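Local atomic coordinates of SalCYP truncation (Salinispora tropica, PDB entry 7ABB), a protein that belongs to the cytochrome P450 family and binds heme c within a mainly helical fold. Residues A[286-291]-A[301-306]; A[54-59]-A[335-340]; A[243-248]-A[382-387]. All coordinates share one frame; numbering follows the deposited sequence.

Interaction 1. Residues A[286-291]-A[301-306]; sequences RLATRE and DTVLLP. With HEC (heme c), chain B.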
loop_
_atom_site.group_PDB
_atom_site.type_symbol
_atom_site.label_atom_id
_atom_site.label_comp_id
_atom_site.label_asym_id
_atom_site.label_seq_id
_atom_site.Cartn_x
_atom_site.Cartn_y
_atom_site.Cartn_z
ATOM N N ARG A 286 7.163 9.417 -12.178
ATOM C CA ARG A 286 6.979 9.316 -13.621
ATOM C C ARG A 286 8.061 10.125 -14.321
ATOM O O ARG A 286 8.651 11.049 -13.755
ATOM C CB ARG A 286 5.602 9.846 -14.035
ATOM C CG ARG A 286 4.412 9.123 -13.400
ATOM C CD ARG A 286 4.305 7.746 -13.895
ATOM N NE ARG A 286 3.053 7.053 -13.586
ATOM C CZ ARG A 286 2.872 6.231 -12.549
ATOM N NH1 ARG A 286 3.850 6.045 -11.675
ATOM N NH2 ARG A 286 1.722 5.576 -12.431
ATOM N N LEU A 287 8.246 9.831 -15.606
ATOM C CA LEU A 287 9.164 10.560 -16.465
ATOM C C LEU A 287 8.376 11.445 -17.442
ATOM O O LEU A 287 7.577 10.937 -18.232
ATOM C CB LEU A 287 10.053 9.580 -17.221
ATOM C CG LEU A 287 11.004 10.203 -18.233
ATOM C CD1 LEU A 287 11.983 11.126 -17.522
ATOM C CD2 LEU A 287 11.732 9.104 -18.998
ATOM N N ALA A 288 8.611 12.755 -17.403
ATOM C CA ALA A 288 7.930 13.657 -18.327
ATOM C C ALA A 288 8.456 13.445 -19.743
ATOM O O ALA A 288 9.668 13.450 -19.976
ATOM C CB ALA A 288 8.134 15.116 -17.912
ATOM N N THR A 289 7.542 13.294 -20.706
ATOM C CA THR A 289 7.931 13.070 -22.090
ATOM C C THR A 289 7.926 14.339 -22.934
ATOM O O THR A 289 8.405 14.314 -24.073
ATOM C CB THR A 289 6.993 12.084 -22.799
ATOM O OG1 THR A 289 5.680 12.650 -22.820
ATOM C CG2 THR A 289 6.954 10.736 -22.060
ATOM N N ARG A 290 7.380 15.435 -22.403
ATOM C CA ARG A 290 7.179 16.604 -23.243
ATOM C C ARG A 290 7.221 17.874 -22.411
ATOM O O ARG A 290 6.999 17.872 -21.198
ATOM C CB ARG A 290 5.857 16.530 -24.018
ATOM C CG ARG A 290 4.631 16.337 -23.150
ATOM C CD ARG A 290 3.341 16.486 -23.972
ATOM N NE ARG A 290 2.183 16.538 -23.079
ATOM C CZ ARG A 290 1.716 17.649 -22.505
ATOM N NH1 ARG A 290 2.296 18.822 -22.733
ATOM N NH2 ARG A 290 0.659 17.593 -21.702
ATOM N N GLU A 291 7.508 18.957 -23.123
ATOM C CA GLU A 291 7.507 20.289 -22.532
ATOM C C GLU A 291 6.138 20.619 -21.964
ATOM O O GLU A 291 5.106 20.354 -22.584
ATOM C CB GLU A 291 7.888 21.304 -23.600
ATOM C CG GLU A 291 7.822 22.760 -23.136
ATOM C CD GLU A 291 8.925 23.123 -22.168
ATOM O OE1 GLU A 291 9.818 22.293 -21.917
ATOM O OE2 GLU A 291 8.909 24.264 -21.656
ATOM N N ASP A 301 12.425 15.372 -17.285
ATOM C CA ASP A 301 12.306 15.573 -15.849
ATOM C C ASP A 301 11.624 14.388 -15.192
ATOM O O ASP A 301 10.627 13.850 -15.695
ATOM C CB ASP A 301 11.485 16.822 -15.533
ATOM C CG ASP A 301 12.245 18.125 -15.761
ATOM O OD1 ASP A 301 13.495 18.116 -15.767
ATOM O OD2 ASP A 301 11.585 19.176 -15.934
ATOM N N THR A 302 12.135 14.017 -14.025
ATOM C CA THR A 302 11.401 13.151 -13.115
ATOM C C THR A 302 10.349 13.974 -12.390
ATOM O O THR A 302 10.620 15.108 -11.978
ATOM C CB THR A 302 12.366 12.512 -12.126
ATOM O OG1 THR A 302 13.280 11.675 -12.846
ATOM C CG2 THR A 302 11.636 11.692 -11.074
ATOM N N VAL A 303 9.144 13.420 -12.287
ATOM C CA VAL A 303 8.026 14.067 -11.612
ATOM C C VAL A 303 7.477 13.110 -10.565
ATOM O O VAL A 303 7.114 11.982 -10.883
ATOM C CB VAL A 303 6.916 14.462 -12.600
ATOM C CG1 VAL A 303 5.800 15.195 -11.897
ATOM C CG2 VAL A 303 7.477 15.336 -13.705
ATOM N N LEU A 304 7.374 13.577 -9.329
ATOM C CA LEU A 304 6.784 12.778 -8.262
ATOM C C LEU A 304 5.327 13.158 -8.037
ATOM O O LEU A 304 4.942 14.331 -8.144
ATOM C CB LEU A 304 7.559 12.939 -6.953
ATOM C CG LEU A 304 9.044 12.596 -6.981
ATOM C CD1 LEU A 304 9.574 12.540 -5.557
ATOM C CD2 LEU A 304 9.290 11.287 -7.719
ATOM N N LEU A 305 4.533 12.155 -7.649
ATOM C CA LEU A 305 3.086 12.258 -7.483
ATOM C C LEU A 305 2.726 11.887 -6.044
ATOM O O LEU A 305 2.118 10.835 -5.798
ATOM C CB LEU A 305 2.370 11.356 -8.487
ATOM C CG LEU A 305 2.738 11.586 -9.964
ATOM C CD1 LEU A 305 1.909 10.651 -10.854
ATOM C CD2 LEU A 305 2.535 12.998 -10.350
ATOM N N PRO A 306 3.081 12.724 -5.063
ATOM C CA PRO A 306 2.893 12.315 -3.655
ATOM C C PRO A 306 1.421 12.277 -3.264
ATOM O O PRO A 306 0.713 13.289 -3.318
ATOM C CB PRO A 306 3.664 13.380 -2.867
ATOM C CG PRO A 306 3.683 14.573 -3.796
ATOM C CD PRO A 306 3.835 13.989 -5.160
HETATM FE FE HEC B . -0.868 -1.609 -4.249
HETATM C CHA HEC B . 0.119 -0.426 -7.326
HETATM C CHB HEC B . -0.990 1.623 -3.120
HETATM C CHC HEC B . -1.891 -2.762 -1.186
HETATM C CHD HEC B . -0.387 -4.822 -5.268
HETATM N NA HEC B . -0.495 0.203 -5.051
HETATM C C1A HEC B . -0.139 0.507 -6.366
HETATM C C2A HEC B . -0.057 1.937 -6.577
HETATM C C3A HEC B . -0.382 2.487 -5.393
HETATM C C4A HEC B . -0.650 1.434 -4.445
HETATM C CMA HEC B . -0.439 3.982 -5.030
HETATM C CAA HEC B . 0.287 2.676 -7.919
HETATM C CBA HEC B . 1.778 2.909 -8.133
HETATM C CGA HEC B . 1.997 3.676 -9.426
HETATM O O1A HEC B . 3.194 3.816 -9.764
HETATM O O2A HEC B . 0.992 4.106 -10.051
HETATM N NB HEC B . -1.292 -0.750 -2.483
HETATM C C1B HEC B . -1.331 0.609 -2.227
HETATM C C2B HEC B . -1.806 0.781 -0.887
HETATM C C3B HEC B . -2.079 -0.430 -0.366
HETATM C C4B HEC B . -1.740 -1.409 -1.341
HETATM C CMB HEC B . -1.978 2.187 -0.279
HETATM C CAB HEC B . -2.575 -0.890 0.980
HETATM C CBB HEC B . -3.187 0.154 1.857
HETATM N NC HEC B . -1.061 -3.448 -3.394
HETATM C C1C HEC B . -1.589 -3.694 -2.148
HETATM C C2C HEC B . -1.752 -5.114 -1.981
HETATM C C3C HEC B . -1.343 -5.720 -3.119
HETATM C C4C HEC B . -0.889 -4.670 -4.001
HETATM C CMC HEC B . -2.328 -5.758 -0.719
HETATM C CAC HEC B . -1.257 -7.207 -3.500
HETATM C CBC HEC B . -2.095 -8.231 -2.735
HETATM N ND HEC B . -0.232 -2.439 -5.949
HETATM C C1D HEC B . -0.119 -3.816 -6.141
HETATM C C2D HEC B . 0.327 -4.038 -7.480
HETATM C C3D HEC B . 0.496 -2.712 -8.134
HETATM C C4D HEC B . 0.103 -1.766 -7.113
HETATM C CMD HEC B . 0.598 -5.412 -8.105
HETATM C CAD HEC B . 0.965 -2.411 -9.568
HETATM C CBD HEC B . -0.264 -2.310 -10.439
HETATM C CGD HEC B . 0.130 -1.912 -11.848
HETATM O O1D HEC B . -0.704 -2.057 -12.768
HETATM O O2D HEC B . 1.278 -1.455 -12.018
#
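Arg286 overlaps Leu305 through its CG, which lies 3.9 Å from Leu305 CD1. The two side chains cross at about a right angle. The arginine chain bends at chi2 (-68°), and its far end reaches the heme c. There the guanidinium meets a propionate edge-on, with the carboxylate carbon CGA in the guanidinium plane. Arg286 NH1 donates to heme O1A at 3.0 Å and Arg286 NH2 to heme O2A at 2.9 Å. Both bonds are nearly straight, and the pair fixes the rotation of the carboxylate. Arg92 NH1 also hydrogen-bonds to the heme c.

The backbones carry the rest. Arg286 and Val303 form an antiparallel hydrogen-bonded pair, with Arg286 N to Val303 O at 2.9 Å and Val303 N to Arg286 O at 2.8 Å. Leu287 faces Thr302 as a non-hydrogen-bonded pair. Ala288 N donates to Asp301 O at 2.9 Å, and Leu287 CD1 rests on the same oxygen at 3.5 Å. The carboxylate of Asp301 turns elsewhere, to Ser298 N. Trp44 bonds to the far side of strand 302-304, and Ser63 to that of strand 285-288. This is the inner part of the mixed beta sheet of a P450, with a strand arginine holding a heme propionate.

Interaction 2. Residues A[54-59]-A[335-340]; sequences AAFRDE and FGTGHH. With HEC (heme c), chain B.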
loop_
_atom_site.group_PDB
_atom_site.type_symbol
_atom_site.label_atom_id
_atom_site.label_comp_id
_atom_site.label_asym_id
_atom_site.label_seq_id
_atom_site.Cartn_x
_atom_site.Cartn_y
_atom_site.Cartn_z
ATOM N N ALA A 54 -4.423 13.900 -12.927
ATOM C CA ALA A 54 -4.250 14.015 -14.376
ATOM C C ALA A 54 -2.955 13.350 -14.820
ATOM O O ALA A 54 -2.888 12.757 -15.911
ATOM C CB ALA A 54 -4.266 15.478 -14.801
ATOM N N ALA A 55 -1.910 13.464 -14.007
ATOM C CA ALA A 55 -0.627 12.870 -14.359
ATOM C C ALA A 55 -0.709 11.350 -14.335
ATOM O O ALA A 55 -0.241 10.692 -15.278
ATOM C CB ALA A 55 0.469 13.356 -13.416
ATOM N N PHE A 56 -1.347 10.791 -13.307
ATOM C CA PHE A 56 -1.581 9.350 -13.251
ATOM C C PHE A 56 -2.358 8.865 -14.462
ATOM O O PHE A 56 -2.186 7.711 -14.877
ATOM C CB PHE A 56 -2.368 8.980 -11.987
ATOM C CG PHE A 56 -1.524 8.742 -10.747
ATOM C CD1 PHE A 56 -0.585 7.720 -10.691
ATOM C CD2 PHE A 56 -1.712 9.518 -9.612
ATOM C CE1 PHE A 56 0.160 7.491 -9.518
ATOM C CE2 PHE A 56 -0.982 9.297 -8.469
ATOM C CZ PHE A 56 -0.043 8.295 -8.406
ATOM N N ARG A 57 -3.238 9.695 -15.012
ATOM C CA ARG A 57 -4.130 9.288 -16.091
ATOM C C ARG A 57 -3.602 9.590 -17.486
ATOM O O ARG A 57 -4.288 9.270 -18.455
ATOM C CB ARG A 57 -5.501 9.949 -15.918
ATOM C CG ARG A 57 -6.247 9.411 -14.713
ATOM C CD ARG A 57 -7.445 10.289 -14.352
ATOM N NE ARG A 57 -8.060 9.786 -13.117
ATOM C CZ ARG A 57 -8.774 10.530 -12.276
ATOM N NH1 ARG A 57 -8.976 11.823 -12.532
ATOM N NH2 ARG A 57 -9.282 9.986 -11.177
ATOM N N ASP A 58 -2.413 10.189 -17.622
ATOM C CA ASP A 58 -1.851 10.549 -18.937
ATOM C C ASP A 58 -0.450 9.949 -19.030
ATOM O O ASP A 58 0.553 10.632 -18.844
ATOM C CB ASP A 58 -1.836 12.048 -19.109
ATOM C CG ASP A 58 -1.276 12.490 -20.431
ATOM O OD1 ASP A 58 -1.024 11.618 -21.285
ATOM O OD2 ASP A 58 -1.088 13.724 -20.606
ATOM N N GLU A 59 -0.383 8.659 -19.353
ATOM C CA GLU A 59 0.909 7.993 -19.464
ATOM C C GLU A 59 1.698 8.407 -20.705
ATOM O O GLU A 59 2.907 8.179 -20.746
ATOM C CB GLU A 59 0.718 6.479 -19.481
ATOM C CG GLU A 59 0.128 5.978 -18.213
ATOM C CD GLU A 59 0.070 4.475 -18.150
ATOM O OE1 GLU A 59 -0.082 3.815 -19.209
ATOM O OE2 GLU A 59 0.177 3.970 -17.022
ATOM N N PHE A 335 -4.940 4.677 -3.509
ATOM C CA PHE A 335 -4.499 3.547 -4.319
ATOM C C PHE A 335 -4.055 3.982 -5.710
ATOM O O PHE A 335 -3.969 3.152 -6.623
ATOM C CB PHE A 335 -5.621 2.516 -4.434
ATOM C CG PHE A 335 -5.938 1.820 -3.133
ATOM C CD1 PHE A 335 -5.042 0.934 -2.560
ATOM C CD2 PHE A 335 -7.139 2.068 -2.498
ATOM C CE1 PHE A 335 -5.346 0.291 -1.368
ATOM C CE2 PHE A 335 -7.457 1.426 -1.310
ATOM C CZ PHE A 335 -6.554 0.545 -0.745
ATOM N N GLY A 336 -3.786 5.265 -5.906
ATOM C CA GLY A 336 -3.494 5.774 -7.214
ATOM C C GLY A 336 -4.738 5.897 -8.073
ATOM O O GLY A 336 -5.873 5.769 -7.619
ATOM N N THR A 337 -4.501 6.133 -9.352
ATOM C CA THR A 337 -5.573 6.210 -10.336
ATOM C C THR A 337 -4.925 5.996 -11.702
ATOM O O THR A 337 -3.705 5.866 -11.803
ATOM C CB THR A 337 -6.359 7.523 -10.189
ATOM O OG1 THR A 337 -7.491 7.500 -11.059
ATOM C CG2 THR A 337 -5.508 8.743 -10.486
ATOM N N GLY A 338 -5.737 5.941 -12.752
ATOM C CA GLY A 338 -5.197 5.602 -14.052
ATOM C C GLY A 338 -4.902 4.115 -14.162
ATOM O O GLY A 338 -5.358 3.316 -13.358
ATOM N N HIS A 339 -4.075 3.763 -15.146
ATOM C CA HIS A 339 -3.943 2.355 -15.532
ATOM C C HIS A 339 -3.191 1.542 -14.505
ATOM O O HIS A 339 -3.382 0.318 -14.433
ATOM C CB HIS A 339 -3.219 2.263 -16.861
ATOM C CG HIS A 339 -4.053 2.692 -18.025
ATOM N ND1 HIS A 339 -5.371 2.318 -18.171
ATOM C CD2 HIS A 339 -3.768 3.493 -19.076
ATOM C CE1 HIS A 339 -5.855 2.849 -19.281
ATOM N NE2 HIS A 339 -4.904 3.570 -19.848
ATOM N N HIS A 340 -2.329 2.171 -13.709
ATOM C CA HIS A 340 -1.543 1.452 -12.718
ATOM C C HIS A 340 -2.177 1.432 -11.325
ATOM O O HIS A 340 -1.540 0.976 -10.358
ATOM C CB HIS A 340 -0.128 2.033 -12.677
ATOM C CG HIS A 340 0.720 1.580 -13.821
ATOM N ND1 HIS A 340 0.743 2.210 -15.049
ATOM C CD2 HIS A 340 1.547 0.518 -13.931
ATOM C CE1 HIS A 340 1.560 1.556 -15.858
ATOM N NE2 HIS A 340 2.067 0.530 -15.195
HETATM FE FE HEC B . -0.868 -1.609 -4.249
HETATM C CHA HEC B . 0.119 -0.426 -7.326
HETATM C CHB HEC B . -0.990 1.623 -3.120
HETATM C CHC HEC B . -1.891 -2.762 -1.186
HETATM C CHD HEC B . -0.387 -4.822 -5.268
HETATM N NA HEC B . -0.495 0.203 -5.051
HETATM C C1A HEC B . -0.139 0.507 -6.366
HETATM C C2A HEC B . -0.057 1.937 -6.577
HETATM C C3A HEC B . -0.382 2.487 -5.393
HETATM C C4A HEC B . -0.650 1.434 -4.445
HETATM C CMA HEC B . -0.439 3.982 -5.030
HETATM C CAA HEC B . 0.287 2.676 -7.919
HETATM C CBA HEC B . 1.778 2.909 -8.133
HETATM C CGA HEC B . 1.997 3.676 -9.426
HETATM O O1A HEC B . 3.194 3.816 -9.764
HETATM O O2A HEC B . 0.992 4.106 -10.051
HETATM N NB HEC B . -1.292 -0.750 -2.483
HETATM C C1B HEC B . -1.331 0.609 -2.227
HETATM C C2B HEC B . -1.806 0.781 -0.887
HETATM C C3B HEC B . -2.079 -0.430 -0.366
HETATM C C4B HEC B . -1.740 -1.409 -1.341
HETATM C CMB HEC B . -1.978 2.187 -0.279
HETATM C CAB HEC B . -2.575 -0.890 0.980
HETATM C CBB HEC B . -3.187 0.154 1.857
HETATM N NC HEC B . -1.061 -3.448 -3.394
HETATM C C1C HEC B . -1.589 -3.694 -2.148
HETATM C C2C HEC B . -1.752 -5.114 -1.981
HETATM C C3C HEC B . -1.343 -5.720 -3.119
HETATM C C4C HEC B . -0.889 -4.670 -4.001
HETATM C CMC HEC B . -2.328 -5.758 -0.719
HETATM C CAC HEC B . -1.257 -7.207 -3.500
HETATM C CBC HEC B . -2.095 -8.231 -2.735
HETATM N ND HEC B . -0.232 -2.439 -5.949
HETATM C C1D HEC B . -0.119 -3.816 -6.141
HETATM C C2D HEC B . 0.327 -4.038 -7.480
HETATM C C3D HEC B . 0.496 -2.712 -8.134
HETATM C C4D HEC B . 0.103 -1.766 -7.113
HETATM C CMD HEC B . 0.598 -5.412 -8.105
HETATM C CAD HEC B . 0.965 -2.411 -9.568
HETATM C CBD HEC B . -0.264 -2.310 -10.439
HETATM C CGD HEC B . 0.130 -1.912 -11.848
HETATM O O1D HEC B . -0.704 -2.057 -12.768
HETATM O O2D HEC B . 1.278 -1.455 -12.018
HETATM O O HOH W 1 -1.631 4.953 -13.276
HETATM O O HOH W 2 -2.880 5.874 -16.758
HETATM O O HOH W 3 -8.513 6.391 -13.796
#
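Phe56 packs on Thr337 from its first side-chain atom. Phe56 CB lies 3.4 Å from Thr337 O and about as close to Thr337 CG2. Chi1 of -86° sets CG beside the backbone N, and CG still touches both of these threonine atoms. The ring then divides. CD2 stays near Thr337 CG2, while CD1 runs past Thr337 O toward the heme c. Phe56 CE1 ends 3.5 Å from heme O2A. Gly336 CA lies over one face of the ring, nearest CZ. Thr337 N stands above one face of the ring, offset toward the rim.

Arg57 reaches the same threonine from the other branch. Arg57 NH2 donates to Thr337 OG1 at 3.1 Å, with the oxygen tilted somewhat from the guanidinium plane. Gly338 has no side chain, and Gly338 CA comes within 3.8 Å of Phe56 O.

Segment 335-340 opens the heme-binding loop of the P450 signature. Cys342 follows at the position of the family's iron-binding cysteine. Phe335 sets its ring edge against the porphyrin, with Phe335 CE1 3.5 Å from heme C3B.

Three waters link the backbones or sit beside them. One bridges Phe56 O and His339 N. A second accepts from His340 N at 2.9 Å and sits close to Thr337 O and Phe56 O. A third accepts from Gly338 N.

Beyond the helix, Glu59 extends past CG to the histidines. OE1 lies at the edge of the His339 ring. Glu59 OE2 takes a weak bond from His340 ND1, 2.7 Å long but bent to 128°. The carboxylate and the His340 ring are turned 46° apart. His340 NE2 donates to Ile83 O. Two acceptors on one imidazole may favour its charged form, though the bond to Glu59 is weak.

Interaction 3. Residues A[243-248]-A[382-387]; sequences HMANGI and YDLRIV. With HEC (heme c), chain B.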
loop_
_atom_site.group_PDB
_atom_site.type_symbol
_atom_site.label_atom_id
_atom_site.label_comp_id
_atom_site.label_asym_id
_atom_site.label_seq_id
_atom_site.Cartn_x
_atom_site.Cartn_y
_atom_site.Cartn_z
ATOM N N HIS A 243 -0.965 1.189 6.985
ATOM C CA HIS A 243 -2.303 1.771 7.083
ATOM C C HIS A 243 -3.057 1.219 8.290
ATOM O O HIS A 243 -3.734 1.973 9.008
ATOM C CB HIS A 243 -3.086 1.538 5.788
ATOM C CG HIS A 243 -2.923 2.642 4.794
ATOM N ND1 HIS A 243 -3.412 3.917 5.003
ATOM C CD2 HIS A 243 -2.306 2.671 3.590
ATOM C CE1 HIS A 243 -3.131 4.668 3.954
ATOM N NE2 HIS A 243 -2.464 3.934 3.077
ATOM N N MET A 244 -2.914 -0.081 8.559
ATOM C CA MET A 244 -3.541 -0.659 9.741
ATOM C C MET A 244 -3.011 0.004 10.997
ATOM O O MET A 244 -3.774 0.318 11.919
ATOM C CB MET A 244 -3.280 -2.162 9.813
ATOM C CG MET A 244 -4.091 -2.983 8.854
ATOM S SD MET A 244 -3.657 -4.741 8.905
ATOM C CE MET A 244 -4.045 -5.081 10.612
ATOM N N ALA A 245 -1.700 0.218 11.036
ATOM C CA ALA A 245 -1.036 0.726 12.234
ATOM C C ALA A 245 -1.358 2.196 12.465
ATOM O O ALA A 245 -1.662 2.606 13.593
ATOM C CB ALA A 245 0.474 0.523 12.104
ATOM N N ASN A 246 -1.243 3.030 11.430
ATOM C CA ASN A 246 -1.529 4.448 11.617
ATOM C C ASN A 246 -2.986 4.683 11.976
ATOM O O ASN A 246 -3.286 5.594 12.767
ATOM C CB ASN A 246 -1.150 5.214 10.352
ATOM C CG ASN A 246 0.322 5.535 10.296
ATOM O OD1 ASN A 246 0.848 6.233 11.167
ATOM N ND2 ASN A 246 1.000 5.038 9.265
ATOM N N GLY A 247 -3.896 3.865 11.437
ATOM C CA GLY A 247 -5.300 4.000 11.793
ATOM C C GLY A 247 -5.573 3.625 13.243
ATOM O O GLY A 247 -6.234 4.372 13.971
ATOM N N ILE A 248 -5.097 2.451 13.678
ATOM C CA ILE A 248 -5.306 2.050 15.072
ATOM C C ILE A 248 -4.574 2.991 16.010
ATOM O O ILE A 248 -5.051 3.256 17.116
ATOM C CB ILE A 248 -4.893 0.582 15.310
ATOM C CG1 ILE A 248 -5.580 0.074 16.575
ATOM C CG2 ILE A 248 -3.409 0.422 15.413
ATOM C CD1 ILE A 248 -7.042 -0.280 16.308
ATOM N N TYR A 382 9.533 1.223 12.971
ATOM C CA TYR A 382 8.836 1.805 14.112
ATOM C C TYR A 382 8.357 0.672 15.008
ATOM O O TYR A 382 8.356 -0.495 14.615
ATOM C CB TYR A 382 7.661 2.671 13.647
ATOM C CG TYR A 382 6.574 1.893 12.945
ATOM C CD1 TYR A 382 5.538 1.297 13.659
ATOM C CD2 TYR A 382 6.589 1.747 11.557
ATOM C CE1 TYR A 382 4.542 0.582 13.022
ATOM C CE2 TYR A 382 5.602 1.032 10.910
ATOM C CZ TYR A 382 4.579 0.451 11.641
ATOM O OH TYR A 382 3.575 -0.270 11.035
ATOM N N ASP A 383 7.918 1.025 16.217
ATOM C CA ASP A 383 7.363 0.041 17.144
ATOM C C ASP A 383 6.116 0.655 17.765
ATOM O O ASP A 383 6.214 1.539 18.620
ATOM C CB ASP A 383 8.390 -0.355 18.208
ATOM C CG ASP A 383 7.867 -1.408 19.177
ATOM O OD1 ASP A 383 6.688 -1.791 19.071
ATOM O OD2 ASP A 383 8.647 -1.855 20.047
ATOM N N LEU A 384 4.956 0.203 17.332
ATOM C CA LEU A 384 3.682 0.698 17.828
ATOM C C LEU A 384 3.238 -0.217 18.957
ATOM O O LEU A 384 2.796 -1.342 18.711
ATOM C CB LEU A 384 2.647 0.732 16.712
ATOM C CG LEU A 384 1.222 1.031 17.167
ATOM C CD1 LEU A 384 1.145 2.388 17.832
ATOM C CD2 LEU A 384 0.271 0.966 15.999
ATOM N N ARG A 385 3.368 0.270 20.186
ATOM C CA ARG A 385 2.863 -0.428 21.362
ATOM C C ARG A 385 1.470 0.102 21.679
ATOM O O ARG A 385 1.259 1.314 21.758
ATOM C CB ARG A 385 3.800 -0.230 22.555
ATOM C CG ARG A 385 3.372 -0.944 23.836
ATOM C CD ARG A 385 4.433 -0.839 24.931
ATOM N NE ARG A 385 3.986 -1.366 26.230
ATOM C CZ ARG A 385 4.062 -0.712 27.395
ATOM N NH1 ARG A 385 4.561 0.526 27.440
ATOM N NH2 ARG A 385 3.636 -1.286 28.536
ATOM N N ILE A 386 0.527 -0.811 21.869
ATOM C CA ILE A 386 -0.822 -0.491 22.305
ATOM C C ILE A 386 -1.042 -1.242 23.608
ATOM O O ILE A 386 -0.544 -2.364 23.769
ATOM C CB ILE A 386 -1.871 -0.906 21.257
ATOM C CG1 ILE A 386 -1.527 -0.305 19.895
ATOM C CG2 ILE A 386 -3.273 -0.546 21.706
ATOM C CD1 ILE A 386 -2.490 -0.660 18.799
ATOM N N VAL A 387 -1.768 -0.619 24.543
ATOM C CA VAL A 387 -2.075 -1.245 25.823
ATOM C C VAL A 387 -3.572 -1.140 26.115
ATOM O O VAL A 387 -4.289 -0.306 25.557
ATOM C CB VAL A 387 -1.248 -0.627 26.983
ATOM C CG1 VAL A 387 0.256 -0.773 26.726
ATOM C CG2 VAL A 387 -1.602 0.837 27.225
HETATM FE FE HEC B . -0.868 -1.609 -4.249
HETATM C CHA HEC B . 0.119 -0.426 -7.326
HETATM C CHB HEC B . -0.990 1.623 -3.120
HETATM C CHC HEC B . -1.891 -2.762 -1.186
HETATM C CHD HEC B . -0.387 -4.822 -5.268
HETATM N NA HEC B . -0.495 0.203 -5.051
HETATM C C1A HEC B . -0.139 0.507 -6.366
HETATM C C2A HEC B . -0.057 1.937 -6.577
HETATM C C3A HEC B . -0.382 2.487 -5.393
HETATM C C4A HEC B . -0.650 1.434 -4.445
HETATM C CMA HEC B . -0.439 3.982 -5.030
HETATM C CAA HEC B . 0.287 2.676 -7.919
HETATM C CBA HEC B . 1.778 2.909 -8.133
HETATM C CGA HEC B . 1.997 3.676 -9.426
HETATM O O1A HEC B . 3.194 3.816 -9.764
HETATM O O2A HEC B . 0.992 4.106 -10.051
HETATM N NB HEC B . -1.292 -0.750 -2.483
HETATM C C1B HEC B . -1.331 0.609 -2.227
HETATM C C2B HEC B . -1.806 0.781 -0.887
HETATM C C3B HEC B . -2.079 -0.430 -0.366
HETATM C C4B HEC B . -1.740 -1.409 -1.341
HETATM C CMB HEC B . -1.978 2.187 -0.279
HETATM C CAB HEC B . -2.575 -0.890 0.980
HETATM C CBB HEC B . -3.187 0.154 1.857
HETATM N NC HEC B . -1.061 -3.448 -3.394
HETATM C C1C HEC B . -1.589 -3.694 -2.148
HETATM C C2C HEC B . -1.752 -5.114 -1.981
HETATM C C3C HEC B . -1.343 -5.720 -3.119
HETATM C C4C HEC B . -0.889 -4.670 -4.001
HETATM C CMC HEC B . -2.328 -5.758 -0.719
HETATM C CAC HEC B . -1.257 -7.207 -3.500
HETATM C CBC HEC B . -2.095 -8.231 -2.735
HETATM N ND HEC B . -0.232 -2.439 -5.949
HETATM C C1D HEC B . -0.119 -3.816 -6.141
HETATM C C2D HEC B . 0.327 -4.038 -7.480
HETATM C C3D HEC B . 0.496 -2.712 -8.134
HETATM C C4D HEC B . 0.103 -1.766 -7.113
HETATM C CMD HEC B . 0.598 -5.412 -8.105
HETATM C CAD HEC B . 0.965 -2.411 -9.568
HETATM C CBD HEC B . -0.264 -2.310 -10.439
HETATM C CGD HEC B . 0.130 -1.912 -11.848
HETATM O O1D HEC B . -0.704 -2.057 -12.768
HETATM O O2D HEC B . 1.278 -1.455 -12.018
#
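Ile248 meets Leu384 and Ile386 with a chi1 of -160°, which sets CG1 anti to the backbone N and CG2 between the N and the carbonyl carbon. On the other side, Leu384 has CG anti to its own backbone N (chi1 171°), and CD2 is the branch that touches the helix. Leu384 CD2 lies 3.8 Å from Ile248 CG2, and the two side chains cross at about a right angle. Ile386 brings up its CD1, 3.7 Å from Ile248 CG2. Ile386 CD1 is also 3.9 Å from Ile248 CG1, so it spans both branches.

Ala245, about one turn back along the helix, also meets Leu384 CD2. Ala245 CB is 3.9 Å from Leu384 CD2, and Ala245 O is closer still to that methyl at 3.5 Å. Tyr382 reaches in with the hydroxyl end of its ring, and Tyr382 OH comes within 3.4 Å of Ala245 CB.

Helix 238-253 probably corresponds to the long helix that runs past the heme in the P450 fold. Its first part borders the heme c, where His243 CD2 approaches carbon CBB of the heme c to 3.2 Å. The partner segment runs into strand 385-387 near the C-terminus, which pairs with strand 127-129 in a small antiparallel sheet. Phe130 packs on Ile386, and Trp359 of helix 345-362 packs on Ile248.

Between the two segments the contact is mostly methyl against methyl, with two oxygens, Ala245 O and Tyr382 OH, each set against a methyl. It therefore depends on shape and on the exclusion of water, and Tyr382 OH makes its hydrogen bonds outside the contact, with Asn242 OD1 and Ser131 OG.

Overall arrangement
Interactions 1 and 2 are neighbours, with centres 12 Å apart. They touch where Arg286 and Leu305 pack on Phe56, and both reach the heme propionate that carries O2A. Interaction 3 lies on the opposite side of the chain's centre. It meets the heme at CBB, on the pyrrole that Phe335 of interaction 2 also touches, away from the propionates. Interactions 2 and 3 are buried, and interaction 1 is partly buried. The sheet contact rests on backbone bonds, with one arginine reaching out to the propionate. The loop contact mixes ring packing, waters and charged side chains. The helix-to-strand contact is apolar. Along the chain, interaction 1 is nested within both of the others, whereas interactions 2 and 3 cross.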